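Local coordinates for PmbA-related protein (Thermotoga maritima, PDB 1VL4) that is of uncertain function but belongs to a family of probable metallopeptidases, and has been described as a putative modulator of DNA gyrase, at residues M254-N259 against G339-V344. Numbering follows the deposited sequence.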
loop_
_atom_site.group_PDB
_atom_site.type_symbol
_atom_site.label_atom_id
_atom_site.label_comp_id
_atom_site.label_asym_id
_atom_site.label_seq_id
_atom_site.Cartn_x
_atom_site.Cartn_y
_atom_site.Cartn_z
ATOM N N MET A 254 -8.185 2.650 18.642
ATOM C CA MET A 254 -9.124 2.850 19.768
ATOM C C MET A 254 -8.663 3.878 20.784
ATOM O O MET A 254 -9.474 4.569 21.414
ATOM C CB MET A 254 -9.355 1.534 20.532
ATOM C CG MET A 254 -9.668 0.375 19.629
ATOM S SD MET A 254 -10.122 -1.067 20.577
ATOM C CE MET A 254 -10.627 -2.132 19.233
ATOM N N ILE A 255 -7.349 3.957 20.959
ATOM C CA ILE A 255 -6.788 4.827 21.980
ATOM C C ILE A 255 -6.379 6.203 21.433
ATOM O O ILE A 255 -6.022 7.071 22.210
ATOM C CB ILE A 255 -5.640 4.147 22.783
ATOM C CG1 ILE A 255 -4.464 3.758 21.910
ATOM C CG2 ILE A 255 -6.227 3.039 23.644
ATOM C CD1 ILE A 255 -3.265 3.175 22.708
ATOM N N SER A 256 -6.500 6.421 20.121
ATOM C CA SER A 256 -6.444 7.814 19.579
ATOM C C SER A 256 -7.555 8.762 20.076
ATOM O O SER A 256 -8.768 8.543 19.827
ATOM C CB SER A 256 -6.430 7.782 18.059
ATOM O OG SER A 256 -6.608 9.073 17.551
ATOM N N ALA A 257 -7.173 9.843 20.768
ATOM C CA ALA A 257 -8.169 10.862 21.177
ATOM C C ALA A 257 -8.966 11.437 20.015
ATOM O O ALA A 257 -10.109 11.905 20.191
ATOM C CB ALA A 257 -7.519 12.007 21.940
ATOM N N GLU A 258 -8.344 11.455 18.843
ATOM C CA GLU A 258 -8.975 11.941 17.613
ATOM C C GLU A 258 -10.092 10.989 17.183
ATOM O O GLU A 258 -11.205 11.434 16.887
ATOM C CB GLU A 258 -7.915 12.042 16.528
ATOM C CG GLU A 258 -8.411 12.528 15.199
ATOM C CD GLU A 258 -7.306 12.686 14.159
ATOM O OE1 GLU A 258 -6.076 12.675 14.508
ATOM O OE2 GLU A 258 -7.707 12.842 12.964
ATOM N N ASN A 259 -9.806 9.684 17.170
ATOM C CA ASN A 259 -10.843 8.661 16.860
ATOM C C ASN A 259 -11.942 8.667 17.893
ATOM O O ASN A 259 -13.117 8.460 17.570
ATOM C CB ASN A 259 -10.238 7.257 16.771
ATOM C CG ASN A 259 -9.475 7.036 15.486
ATOM O OD1 ASN A 259 -9.684 7.726 14.511
ATOM N ND2 ASN A 259 -8.576 6.081 15.488
ATOM N N GLY A 339 -0.019 10.662 9.989
ATOM C CA GLY A 339 -0.829 9.476 9.697
ATOM C C GLY A 339 -1.800 9.131 10.797
ATOM O O GLY A 339 -2.766 8.403 10.581
ATOM N N GLY A 340 -1.578 9.682 11.978
ATOM C CA GLY A 340 -2.438 9.362 13.074
ATOM C C GLY A 340 -1.713 9.375 14.390
ATOM O O GLY A 340 -0.486 9.124 14.468
ATOM N N ILE A 341 -2.494 9.667 15.423
ATOM C CA ILE A 341 -2.036 9.504 16.791
ATOM C C ILE A 341 -1.693 8.027 17.016
ATOM O O ILE A 341 -2.506 7.136 16.754
ATOM C CB ILE A 341 -3.124 9.975 17.778
ATOM C CG1 ILE A 341 -3.353 11.488 17.594
ATOM C CG2 ILE A 341 -2.753 9.623 19.177
ATOM C CD1 ILE A 341 -4.630 12.004 18.183
ATOM N N ARG A 342 -0.484 7.761 17.479
ATOM C CA ARG A 342 -0.127 6.407 17.835
ATOM C C ARG A 342 0.868 6.325 18.992
ATOM O O ARG A 342 1.572 7.265 19.276
ATOM C CB ARG A 342 0.395 5.617 16.615
ATOM C CG ARG A 342 1.756 6.035 16.136
ATOM C CD ARG A 342 2.364 5.072 15.077
ATOM N NE ARG A 342 3.494 5.684 14.361
ATOM C CZ ARG A 342 4.729 5.844 14.840
ATOM N NH1 ARG A 342 5.070 5.441 16.081
ATOM N NH2 ARG A 342 5.634 6.432 14.063
ATOM N N PRO A 343 0.901 5.165 19.657
ATOM C CA PRO A 343 1.918 4.873 20.645
ATOM C C PRO A 343 3.266 4.725 19.971
ATOM O O PRO A 343 3.333 4.542 18.751
ATOM C CB PRO A 343 1.472 3.507 21.248
ATOM C CG PRO A 343 0.568 2.929 20.311
ATOM C CD PRO A 343 0.012 4.008 19.417
ATOM N N VAL A 344 4.325 4.797 20.756
ATOM C CA VAL A 344 5.664 4.598 20.218
ATOM C C VAL A 344 5.919 3.078 20.292
ATOM O O VAL A 344 6.007 2.421 19.277
ATOM C CB VAL A 344 6.722 5.449 20.983
ATOM C CG1 VAL A 344 8.096 5.177 20.465
ATOM C CG2 VAL A 344 6.393 6.980 20.848
HETATM O O HOH W 1 -5.655 9.501 15.087
#
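Ile341 lays its side chain across Ser256, the N-cap residue of helix 257-261, so a short strand of a two-stranded antiparallel hairpin packs against the start of that helix. With CG1 beside its own backbone N (chi1 -64°), Ile341 extends CD1 past the serine toward the first turn, where it lies 3.7 Å from Glu258 CB; CG2 meanwhile faces Ser256 CA. A branched, wholly apolar residue suits this place, since Leu319 of a neighbouring loop and Thr324 of helix 322-328 also touch it. Ser256 is short enough to fit against the isoleucine, with OG 3.6 Å from both CB and CD1 of Ile341, and still serve the helix. Its OG, turned anti to the backbone N (chi1 170°), accepts a nearly straight bond from Asn259 N at 3.3 Å, with a weaker, more bent one from Glu258 N. No direct hydrogen bond joins the segments; a single water does so instead, accepting from Ile341 N and bonding to Ser256 OG. Replacing this serine by alanine removes OG, which is likely to leave the amides of Asn259 and Glu258 without their capping acceptor and the water short of one partner. Glu258 brings its CB to the isoleucine, while its extended chain carries the carboxylate on to the partly exposed margin, where OE2 forms a long, weak ion pair with Lys262 and OE1 accepts a weak bond from the same water at 3.3 Å.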